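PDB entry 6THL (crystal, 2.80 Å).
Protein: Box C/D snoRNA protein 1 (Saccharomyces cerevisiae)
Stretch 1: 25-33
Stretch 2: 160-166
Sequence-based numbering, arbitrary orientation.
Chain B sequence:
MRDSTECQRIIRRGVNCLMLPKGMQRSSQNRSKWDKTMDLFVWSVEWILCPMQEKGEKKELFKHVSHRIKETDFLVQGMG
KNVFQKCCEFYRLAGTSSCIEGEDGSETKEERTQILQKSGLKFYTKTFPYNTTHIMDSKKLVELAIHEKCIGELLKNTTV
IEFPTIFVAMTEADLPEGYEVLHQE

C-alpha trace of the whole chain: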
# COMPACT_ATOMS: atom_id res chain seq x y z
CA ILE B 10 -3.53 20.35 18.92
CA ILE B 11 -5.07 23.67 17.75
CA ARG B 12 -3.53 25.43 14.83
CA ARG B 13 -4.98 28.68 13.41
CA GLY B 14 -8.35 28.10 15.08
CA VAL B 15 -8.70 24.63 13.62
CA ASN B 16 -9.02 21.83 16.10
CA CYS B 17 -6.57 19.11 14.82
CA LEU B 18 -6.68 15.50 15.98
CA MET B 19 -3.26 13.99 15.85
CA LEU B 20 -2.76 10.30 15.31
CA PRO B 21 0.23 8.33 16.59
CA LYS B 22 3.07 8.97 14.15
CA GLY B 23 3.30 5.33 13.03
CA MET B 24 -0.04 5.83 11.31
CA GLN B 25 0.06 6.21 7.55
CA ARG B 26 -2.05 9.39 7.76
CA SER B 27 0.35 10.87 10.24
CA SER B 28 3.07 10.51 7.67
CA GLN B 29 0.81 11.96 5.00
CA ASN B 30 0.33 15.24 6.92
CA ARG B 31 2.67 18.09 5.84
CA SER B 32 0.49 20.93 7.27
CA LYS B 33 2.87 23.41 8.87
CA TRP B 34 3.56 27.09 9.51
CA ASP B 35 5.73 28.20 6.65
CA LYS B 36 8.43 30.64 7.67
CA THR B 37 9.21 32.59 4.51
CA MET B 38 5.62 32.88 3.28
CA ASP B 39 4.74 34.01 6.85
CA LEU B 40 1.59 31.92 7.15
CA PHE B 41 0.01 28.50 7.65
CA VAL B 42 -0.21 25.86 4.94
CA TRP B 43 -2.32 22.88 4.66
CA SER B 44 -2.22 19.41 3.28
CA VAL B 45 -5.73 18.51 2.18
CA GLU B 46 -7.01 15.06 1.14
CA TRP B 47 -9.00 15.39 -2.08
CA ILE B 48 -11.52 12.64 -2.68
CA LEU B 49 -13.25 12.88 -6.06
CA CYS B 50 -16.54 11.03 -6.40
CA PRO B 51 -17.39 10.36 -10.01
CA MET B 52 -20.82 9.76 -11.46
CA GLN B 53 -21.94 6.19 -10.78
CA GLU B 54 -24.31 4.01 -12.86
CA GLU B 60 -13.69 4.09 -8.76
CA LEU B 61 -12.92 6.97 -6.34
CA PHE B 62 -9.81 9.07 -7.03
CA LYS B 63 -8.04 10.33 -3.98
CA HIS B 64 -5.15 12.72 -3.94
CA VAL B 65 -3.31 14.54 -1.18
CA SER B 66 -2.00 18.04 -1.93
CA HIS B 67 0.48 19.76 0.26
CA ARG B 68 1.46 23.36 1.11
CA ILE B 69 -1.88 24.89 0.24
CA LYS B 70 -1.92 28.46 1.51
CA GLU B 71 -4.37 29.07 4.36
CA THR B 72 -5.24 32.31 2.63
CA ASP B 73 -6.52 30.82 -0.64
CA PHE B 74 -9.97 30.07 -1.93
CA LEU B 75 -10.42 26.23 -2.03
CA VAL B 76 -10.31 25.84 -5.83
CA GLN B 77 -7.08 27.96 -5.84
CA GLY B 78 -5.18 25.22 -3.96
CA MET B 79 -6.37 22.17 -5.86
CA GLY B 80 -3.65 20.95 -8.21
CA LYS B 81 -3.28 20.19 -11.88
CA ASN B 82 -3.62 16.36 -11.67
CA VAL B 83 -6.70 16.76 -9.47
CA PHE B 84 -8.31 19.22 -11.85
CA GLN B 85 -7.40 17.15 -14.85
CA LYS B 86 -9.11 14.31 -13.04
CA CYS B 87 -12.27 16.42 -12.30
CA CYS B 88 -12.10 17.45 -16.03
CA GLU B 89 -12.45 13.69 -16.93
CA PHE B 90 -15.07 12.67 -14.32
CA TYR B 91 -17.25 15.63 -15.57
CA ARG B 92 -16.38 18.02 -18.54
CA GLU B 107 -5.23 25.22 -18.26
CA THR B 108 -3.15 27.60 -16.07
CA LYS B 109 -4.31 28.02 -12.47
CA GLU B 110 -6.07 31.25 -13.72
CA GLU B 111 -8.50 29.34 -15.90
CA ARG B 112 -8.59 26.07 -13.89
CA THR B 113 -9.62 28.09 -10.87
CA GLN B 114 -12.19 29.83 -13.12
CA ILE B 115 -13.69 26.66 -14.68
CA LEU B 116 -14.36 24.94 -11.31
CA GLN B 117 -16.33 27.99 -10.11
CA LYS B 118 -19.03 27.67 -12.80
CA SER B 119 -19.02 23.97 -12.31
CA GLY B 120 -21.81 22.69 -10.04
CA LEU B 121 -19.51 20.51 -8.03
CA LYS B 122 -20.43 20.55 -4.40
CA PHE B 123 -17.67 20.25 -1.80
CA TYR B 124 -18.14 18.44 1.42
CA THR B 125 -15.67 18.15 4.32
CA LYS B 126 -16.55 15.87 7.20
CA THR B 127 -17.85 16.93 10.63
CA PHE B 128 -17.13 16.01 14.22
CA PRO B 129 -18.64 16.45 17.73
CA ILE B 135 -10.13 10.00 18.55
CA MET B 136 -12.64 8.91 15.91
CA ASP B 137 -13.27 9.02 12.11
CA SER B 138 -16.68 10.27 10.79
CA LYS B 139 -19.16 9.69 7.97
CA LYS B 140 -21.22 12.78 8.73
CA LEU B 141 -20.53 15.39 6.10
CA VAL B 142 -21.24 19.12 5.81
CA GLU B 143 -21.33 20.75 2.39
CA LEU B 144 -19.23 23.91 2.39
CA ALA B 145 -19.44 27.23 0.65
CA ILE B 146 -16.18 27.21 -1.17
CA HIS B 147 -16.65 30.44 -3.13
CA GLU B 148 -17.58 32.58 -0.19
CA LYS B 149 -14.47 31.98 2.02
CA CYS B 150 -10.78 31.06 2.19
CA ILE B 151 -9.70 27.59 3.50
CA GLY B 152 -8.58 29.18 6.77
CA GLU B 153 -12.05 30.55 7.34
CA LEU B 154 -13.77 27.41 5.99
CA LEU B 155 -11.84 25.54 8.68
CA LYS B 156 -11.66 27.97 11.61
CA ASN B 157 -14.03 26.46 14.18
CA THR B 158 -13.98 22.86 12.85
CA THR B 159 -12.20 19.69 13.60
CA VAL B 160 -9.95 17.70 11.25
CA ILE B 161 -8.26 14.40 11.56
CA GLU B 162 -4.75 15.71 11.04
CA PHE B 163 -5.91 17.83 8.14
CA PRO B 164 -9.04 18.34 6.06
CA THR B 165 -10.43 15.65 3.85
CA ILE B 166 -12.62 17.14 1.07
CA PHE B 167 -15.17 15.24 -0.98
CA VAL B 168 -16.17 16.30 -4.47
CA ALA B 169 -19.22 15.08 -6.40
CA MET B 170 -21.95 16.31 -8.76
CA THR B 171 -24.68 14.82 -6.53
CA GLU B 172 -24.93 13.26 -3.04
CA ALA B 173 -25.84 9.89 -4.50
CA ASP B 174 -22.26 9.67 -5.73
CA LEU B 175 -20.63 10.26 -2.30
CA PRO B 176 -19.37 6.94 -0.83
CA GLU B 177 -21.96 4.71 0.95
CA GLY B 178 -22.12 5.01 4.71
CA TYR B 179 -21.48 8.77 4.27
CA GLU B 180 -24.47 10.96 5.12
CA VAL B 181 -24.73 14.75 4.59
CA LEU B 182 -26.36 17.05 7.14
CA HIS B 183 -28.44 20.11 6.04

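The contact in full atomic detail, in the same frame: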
# COMPACT_ATOMS: atom_id res chain seq x y z
N GLN B 25 -0.19 5.77 8.90
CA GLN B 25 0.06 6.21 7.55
C GLN B 25 -0.33 7.69 7.42
O GLN B 25 0.47 8.50 6.93
CB GLN B 25 -0.70 5.31 6.56
CG GLN B 25 -0.39 5.63 5.12
CD GLN B 25 -0.53 4.46 4.17
OE1 GLN B 25 0.28 3.54 4.20
NE2 GLN B 25 -1.52 4.52 3.29
N ARG B 26 -1.52 8.04 7.91
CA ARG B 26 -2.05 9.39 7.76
C ARG B 26 -1.10 10.38 8.40
O ARG B 26 -0.87 11.48 7.87
CB ARG B 26 -3.45 9.56 8.36
CG ARG B 26 -4.02 10.97 8.19
CD ARG B 26 -5.55 11.07 8.31
NE ARG B 26 -5.98 12.41 7.89
CZ ARG B 26 -6.55 12.72 6.73
NH1 ARG B 26 -6.89 11.78 5.87
NH2 ARG B 26 -6.84 14.00 6.46
N SER B 27 -0.54 9.99 9.53
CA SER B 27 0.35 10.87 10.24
C SER B 27 1.51 11.22 9.33
O SER B 27 1.93 12.36 9.22
CB SER B 27 0.83 10.23 11.54
OG SER B 27 1.85 10.99 12.11
N SER B 28 1.99 10.24 8.59
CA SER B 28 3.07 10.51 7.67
C SER B 28 2.55 11.11 6.41
O SER B 28 3.36 11.49 5.57
CB SER B 28 3.88 9.24 7.35
OG SER B 28 4.47 8.67 8.52
N GLN B 29 1.24 11.21 6.20
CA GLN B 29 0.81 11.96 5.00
C GLN B 29 0.35 13.38 5.29
O GLN B 29 -0.09 14.06 4.38
CB GLN B 29 -0.17 11.20 4.07
CG GLN B 29 -1.07 10.20 4.77
CD GLN B 29 -2.09 9.52 3.88
OE1 GLN B 29 -2.59 8.49 4.24
NE2 GLN B 29 -2.40 10.10 2.74
N ASN B 30 0.54 13.83 6.53
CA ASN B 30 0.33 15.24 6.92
C ASN B 30 1.61 16.09 6.76
O ASN B 30 2.62 15.80 7.39
CB ASN B 30 -0.15 15.33 8.38
CG ASN B 30 -0.81 16.67 8.71
OD1 ASN B 30 -0.77 17.65 7.96
ND2 ASN B 30 -1.44 16.71 9.85
N ARG B 31 1.56 17.12 5.92
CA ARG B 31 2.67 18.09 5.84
C ARG B 31 2.23 19.53 6.23
O ARG B 31 3.01 20.49 6.10
CB ARG B 31 3.36 18.05 4.45
CG ARG B 31 4.14 16.76 4.18
CD ARG B 31 5.08 16.81 2.96
NE ARG B 31 5.31 15.46 2.42
CZ ARG B 31 5.88 15.17 1.25
NH1 ARG B 31 6.35 16.11 0.43
NH2 ARG B 31 5.99 13.90 0.87
N SER B 32 1.01 19.66 6.73
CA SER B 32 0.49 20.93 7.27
C SER B 32 1.42 21.53 8.33
O SER B 32 1.73 20.90 9.34
CB SER B 32 -0.89 20.73 7.89
OG SER B 32 -1.72 20.01 7.00
N LYS B 33 1.83 22.77 8.09
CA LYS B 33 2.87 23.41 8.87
C LYS B 33 2.69 24.93 8.77
O LYS B 33 1.96 25.42 7.89
CB LYS B 33 4.22 23.00 8.27
CG LYS B 33 5.45 23.35 9.11
CD LYS B 33 6.68 23.60 8.22
CE LYS B 33 7.81 24.28 9.00
NZ LYS B 33 8.66 25.18 8.17
N VAL B 160 -10.45 18.63 12.27
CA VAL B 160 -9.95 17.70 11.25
C VAL B 160 -9.21 16.56 11.87
O VAL B 160 -8.71 16.66 12.97
CB VAL B 160 -9.04 18.37 10.24
CG1 VAL B 160 -9.87 19.24 9.30
CG2 VAL B 160 -7.94 19.16 10.94
N ILE B 161 -9.18 15.45 11.17
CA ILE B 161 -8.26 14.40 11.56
C ILE B 161 -6.98 14.69 10.80
O ILE B 161 -6.85 14.47 9.58
CB ILE B 161 -8.80 13.01 11.28
CG1 ILE B 161 -9.83 12.70 12.35
CG2 ILE B 161 -7.66 12.00 11.38
CD1 ILE B 161 -10.75 11.57 12.00
N GLU B 162 -6.05 15.28 11.55
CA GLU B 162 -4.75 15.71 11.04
C GLU B 162 -4.86 16.91 10.09
O GLU B 162 -4.00 17.82 10.10
CB GLU B 162 -3.99 14.54 10.37
CG GLU B 162 -3.68 13.36 11.29
CD GLU B 162 -2.36 13.48 12.02
OE1 GLU B 162 -2.19 12.75 13.03
OE2 GLU B 162 -1.48 14.25 11.60
N PHE B 163 -5.88 16.92 9.26
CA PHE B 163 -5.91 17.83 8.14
C PHE B 163 -7.15 17.49 7.33
O PHE B 163 -7.52 16.30 7.21
CB PHE B 163 -4.62 17.78 7.25
CG PHE B 163 -4.42 16.49 6.45
CD1 PHE B 163 -4.79 16.41 5.14
CD2 PHE B 163 -3.84 15.38 7.02
CE1 PHE B 163 -4.61 15.24 4.42
CE2 PHE B 163 -3.66 14.20 6.31
CZ PHE B 163 -4.03 14.14 5.00
N PRO B 164 -7.79 18.51 6.78
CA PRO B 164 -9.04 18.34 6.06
C PRO B 164 -9.02 17.22 5.03
O PRO B 164 -8.03 17.03 4.32
CB PRO B 164 -9.22 19.69 5.35
CG PRO B 164 -7.87 20.33 5.37
CD PRO B 164 -7.26 19.88 6.66
N THR B 165 -10.13 16.51 4.97
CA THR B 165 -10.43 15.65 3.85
C THR B 165 -11.61 16.36 3.14
O THR B 165 -12.43 16.99 3.81
CB THR B 165 -10.82 14.25 4.37
OG1 THR B 165 -9.75 13.74 5.20
CG2 THR B 165 -11.13 13.31 3.24
N ILE B 166 -11.66 16.32 1.81
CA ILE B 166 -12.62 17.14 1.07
C ILE B 166 -13.16 16.39 -0.11
O ILE B 166 -12.45 16.17 -1.08
CB ILE B 166 -12.01 18.44 0.51
CG1 ILE B 166 -11.24 19.25 1.56
CG2 ILE B 166 -13.11 19.30 -0.12
CD1 ILE B 166 -12.11 19.92 2.59

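A weakly bonded helix covers roughly Gln25 to Gln29, in which Gln29 N donates to Arg26 O at 2.7 Å while Ser28 N to Gln25 O, at 2.8 Å, is weak; the chain then runs on as loop. The second stretch leaves a strand at Ile161, turns through Glu162 and Phe163, and re-enters a strand at Thr165. Glu162 has a positive phi (70°), and a weak bond from Phe163 N to Ile161 O (2.7 Å) spans the turn. The backbones stay well apart, the nearest CA atoms, of Asn30 and Glu162, being 6.6 Å from each other, and no backbone-to-backbone hydrogen bond joins the stretches. The hydrogen bonds across the contact all start from side chains of the first stretch, and reach carbonyl oxygens of the second as well as the Glu162 carboxylate; the contact buries 446 Å² summed over both sides.

Arg26 contributes most, with 128 Å² covered. Its nearly extended side chain (chi1 to chi3 all t) carries the guanidinium to the turn, where Arg26 NE donates to Ile161 O at 2.8 Å with an N-H...O angle of 140°. Arg26 NH2 adds weak bonds to Ile161 O (3.2 Å, 125°) and Phe163 O (2.5 Å, 123°), so the cation meets carbonyl oxygens of the turn. The same group lies flat on the Phe163 ring: the centres are 3.6 Å apart and the planes differ by 15°. Arg26 CZ sits 27° off the ring normal, placing positive charge over the electron-rich face as a cation-pi interaction.

Asn30 anchors Glu162. Asn30 ND2 donates almost linearly (179°) to Glu162 OE2 at 3.0 Å, and more weakly to Glu162 O at 2.8 Å (124°). The other end of the amide is held within its own stretch: Asn30 OD1 accepts from Ser32 N at 3.0 Å and from Ser32 OG at 2.7 Å, an arrangement consistent with the amide's assigned orientation. Ser32 OG also approaches Phe163 CB, at 3.7 Å.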